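Local coordinates for putative beta-lactamase-inhibitor-like PepSY-like domain-containing protein (Bacteroides vulgatus ATCC 8482, PDB 3ELG), which is of unknown function but has a beta-lactamase-inhibitor-like fold, belongs to the PepSY-like family and is probably periplasmic, at residues A[80-85]-A[103-108]. Sequence-based numbering, arbitrary orientation. Where two conformers were deposited one is given.
Sequences QAISKY and KGYELT
Tyr-105 and Leu-107 of the strand both meet a single side chain of the helix, Ile-82, whose two branches are shared out between them. Just before them Gly-104 has backbone angles (phi 143°, psi -143°) that would jam a beta-carbon against the carbonyl oxygen of Lys-103, so glycine suits the start of the strand. Tyr-105 then receives the CD1 methyl of Ile-82, which comes in obliquely at the root of the ring, beside CB, CG and CD1 of Tyr-105 and 3.6 Å from CG. That methyl gets so far because the longer branch of Ile-82 is extended, chi2 being -175°. A tyrosine fits here: its inner ring carbons are apolar, while the residue is partly exposed and carries its hydroxyl at the far end. Glu-106 directs its CB away from the helix, as expected for the intervening residue of a strand. Leu-107 turns back toward the helix, and its CD2 lies 3.5 Å from Ile-82 CG2, the shorter branch. Beta-branched isoleucine thus spans two strand residues with no hydrogen bond between the segments, a purely apolar contact. Helix 80-89 packs in this way on one face of the antiparallel sheet, consistent with the BLIP-like fold; strand 104-109 runs between 95-101 and 114-117, Phe-117 of the latter touching both Ile-82 and Leu-107, and Ile-98 of the former also packing on Leu-107.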
ATOM      1  N   GLN A  80     -14.951  -3.003  -1.718  1.00 15.59           N
ATOM      2  CA  GLN A  80     -16.211  -2.377  -2.160  1.00 17.82           C
ATOM      3  C   GLN A  80     -16.973  -1.660  -1.023  1.00 16.37           C
ATOM      4  O   GLN A  80     -17.498  -0.565  -1.182  1.00 16.80           O
ATOM      5  CB  GLN A  80     -17.129  -3.426  -2.827  1.00 19.96           C
ATOM      6  CG  GLN A  80     -18.431  -2.814  -3.267  1.00 24.49           C
ATOM      7  N   ALA A  81     -17.003  -2.277   0.153  1.00 18.35           N
ATOM      8  CA  ALA A  81     -17.735  -1.690   1.285  1.00 17.44           C
ATOM      9  C   ALA A  81     -17.094  -0.344   1.656  1.00 18.01           C
ATOM     10  O   ALA A  81     -17.766   0.587   2.055  1.00 15.40           O
ATOM     11  CB  ALA A  81     -17.740  -2.662   2.530  1.00 17.49           C
ATOM     12  N   ILE A  82     -15.769  -0.286   1.513  1.00 16.21           N
ATOM     13  CA  ILE A  82     -14.999   0.899   1.914  1.00 14.26           C
ATOM     14  C   ILE A  82     -15.208   1.999   0.863  1.00 16.40           C
ATOM     15  O   ILE A  82     -15.436   3.148   1.190  1.00 16.92           O
ATOM     16  CB  ILE A  82     -13.491   0.561   2.180  1.00 15.24           C
ATOM     17  CG1 ILE A  82     -13.380  -0.332   3.435  1.00 15.71           C
ATOM     18  CG2 ILE A  82     -12.663   1.864   2.255  1.00 16.02           C
ATOM     19  CD1 ILE A  82     -11.965  -0.646   3.892  1.00 14.49           C
ATOM     20  N   SER A  83     -15.184   1.631  -0.419  0.50 16.03           N
ATOM     21  CA  SER A  83     -15.395   2.625  -1.486  0.50 16.41           C
ATOM     22  C   SER A  83     -16.810   3.227  -1.389  0.50 16.77           C
ATOM     23  O   SER A  83     -17.010   4.421  -1.641  0.50 16.84           O
ATOM     24  CB  SER A  83     -15.147   2.021  -2.880  0.50 18.56           C
ATOM     25  OG  SER A  83     -15.787   0.765  -2.970  0.50 18.79           O
ATOM     26  N   LYS A  84     -17.768   2.400  -0.984  1.00 17.88           N
ATOM     27  CA  LYS A  84     -19.142   2.866  -0.804  1.00 19.03           C
ATOM     28  C   LYS A  84     -19.158   3.924   0.270  1.00 17.11           C
ATOM     29  O   LYS A  84     -19.739   5.007   0.131  1.00 19.35           O
ATOM     30  CB  LYS A  84     -20.050   1.705  -0.394  1.00 18.59           C
ATOM     31  CG  LYS A  84     -21.484   2.064  -0.151  1.00 31.21           C
ATOM     32  CD  LYS A  84     -22.324   0.816   0.092  1.00 39.66           C
ATOM     33  CE  LYS A  84     -23.668   1.171   0.718  1.00 46.39           C
ATOM     34  NZ  LYS A  84     -24.346  -0.044   1.252  1.00 52.23           N
ATOM     35  N   TYR A  85     -18.507   3.596   1.369  0.50 16.74           N
ATOM     36  CA  TYR A  85     -18.460   4.496   2.504  0.50 16.55           C
ATOM     37  C   TYR A  85     -17.782   5.805   2.125  0.50 15.94           C
ATOM     38  O   TYR A  85     -18.243   6.888   2.470  0.50 19.89           O
ATOM     39  CB  TYR A  85     -17.762   3.842   3.691  0.50 16.41           C
ATOM     40  CG  TYR A  85     -18.006   4.585   4.963  0.50 15.69           C
ATOM     41  CD1 TYR A  85     -17.218   5.669   5.305  0.50 11.03           C
ATOM     42  CD2 TYR A  85     -19.038   4.209   5.816  0.50 14.33           C
ATOM     43  CE1 TYR A  85     -17.458   6.387   6.474  0.50 16.09           C
ATOM     44  CE2 TYR A  85     -19.281   4.905   6.976  0.50 19.76           C
ATOM     45  CZ  TYR A  85     -18.487   5.988   7.299  0.50 16.49           C
ATOM     46  OH  TYR A  85     -18.756   6.638   8.471  0.50 15.27           O
ATOM     47  N   LYS A 103      -5.797  -5.836  11.551  1.00 18.29           N
ATOM     48  CA  LYS A 103      -6.897  -5.125  12.225  1.00 19.87           C
ATOM     49  C   LYS A 103      -7.804  -4.367  11.261  1.00 20.41           C
ATOM     50  O   LYS A 103      -8.870  -3.914  11.638  1.00 20.05           O
ATOM     51  CB  LYS A 103      -6.368  -4.166  13.293  1.00 23.68           C
ATOM     52  CG  LYS A 103      -5.488  -4.871  14.315  1.00 29.87           C
ATOM     53  CD  LYS A 103      -5.862  -4.514  15.727  1.00 33.85           C
ATOM     54  CE  LYS A 103      -5.352  -5.567  16.681  1.00 38.74           C
ATOM     55  NZ  LYS A 103      -6.231  -5.733  17.867  1.00 45.02           N
ATOM     56  N   GLY A 104      -7.386  -4.254  10.013  1.00 15.71           N
ATOM     57  CA  GLY A 104      -8.215  -3.579   9.017  1.00 16.83           C
ATOM     58  C   GLY A 104      -7.479  -2.760   8.009  1.00 16.11           C
ATOM     59  O   GLY A 104      -6.368  -3.098   7.595  1.00 15.49           O
ATOM     60  N   TYR A 105      -8.110  -1.632   7.664  1.00 13.68           N
ATOM     61  CA  TYR A 105      -7.659  -0.735   6.587  1.00 13.89           C
ATOM     62  C   TYR A 105      -7.556   0.720   7.057  1.00 16.22           C
ATOM     63  O   TYR A 105      -8.315   1.196   7.916  1.00 15.84           O
ATOM     64  CB  TYR A 105      -8.620  -0.816   5.421  1.00 14.24           C
ATOM     65  CG  TYR A 105      -8.794  -2.174   4.808  1.00 13.15           C
ATOM     66  CD1 TYR A 105      -9.693  -3.097   5.332  1.00 18.85           C
ATOM     67  CD2 TYR A 105      -8.063  -2.529   3.696  1.00 15.65           C
ATOM     68  CE1 TYR A 105      -9.859  -4.337   4.753  1.00 16.86           C
ATOM     69  CE2 TYR A 105      -8.224  -3.757   3.119  1.00 17.17           C
ATOM     70  CZ  TYR A 105      -9.104  -4.672   3.659  1.00 15.92           C
ATOM     71  OH  TYR A 105      -9.249  -5.878   3.019  1.00 21.07           O
ATOM     72  N   GLU A 106      -6.563   1.397   6.516  1.00 12.98           N
ATOM     73  CA  GLU A 106      -6.417   2.820   6.789  1.00 13.43           C
ATOM     74  C   GLU A 106      -6.232   3.516   5.467  1.00 13.01           C
ATOM     75  O   GLU A 106      -5.289   3.194   4.691  1.00 14.13           O
ATOM     76  CB  GLU A 106      -5.190   3.076   7.642  1.00 17.00           C
ATOM     77  CG  GLU A 106      -5.183   2.289   8.965  1.00 21.67           C
ATOM     78  CD  GLU A 106      -3.879   2.463   9.768  1.00 35.83           C
ATOM     79  OE1 GLU A 106      -2.874   3.001   9.248  1.00 31.25           O
ATOM     80  OE2 GLU A 106      -3.882   2.056  10.936  1.00 31.26           O
ATOM     81  N   LEU A 107      -7.188   4.369   5.142  1.00 12.08           N
ATOM     82  CA  LEU A 107      -7.117   5.157   3.925  1.00 13.02           C
ATOM     83  C   LEU A 107      -6.765   6.589   4.218  1.00 14.95           C
ATOM     84  O   LEU A 107      -7.404   7.241   5.005  1.00 14.73           O
ATOM     85  CB  LEU A 107      -8.434   5.135   3.186  1.00 11.88           C
ATOM     86  CG  LEU A 107      -8.825   3.831   2.440  1.00 12.71           C
ATOM     87  CD1 LEU A 107      -9.010   2.597   3.296  1.00 15.42           C
ATOM     88  CD2 LEU A 107     -10.022   4.078   1.555  1.00 16.85           C
ATOM     89  N   THR A 108      -5.724   7.080   3.548  1.00 14.34           N
ATOM     90  CA  THR A 108      -5.258   8.440   3.760  1.00 15.70           C
ATOM     91  C   THR A 108      -5.631   9.318   2.587  1.00 17.62           C
ATOM     92  O   THR A 108      -5.390   9.004   1.412  1.00 15.87           O
ATOM     93  CB  THR A 108      -3.746   8.536   3.998  1.00 17.17           C
ATOM     94  OG1 THR A 108      -3.376   7.635   5.035  1.00 17.79           O
ATOM     95  CG2 THR A 108      -3.387   9.969   4.414  1.00 18.46           C
TER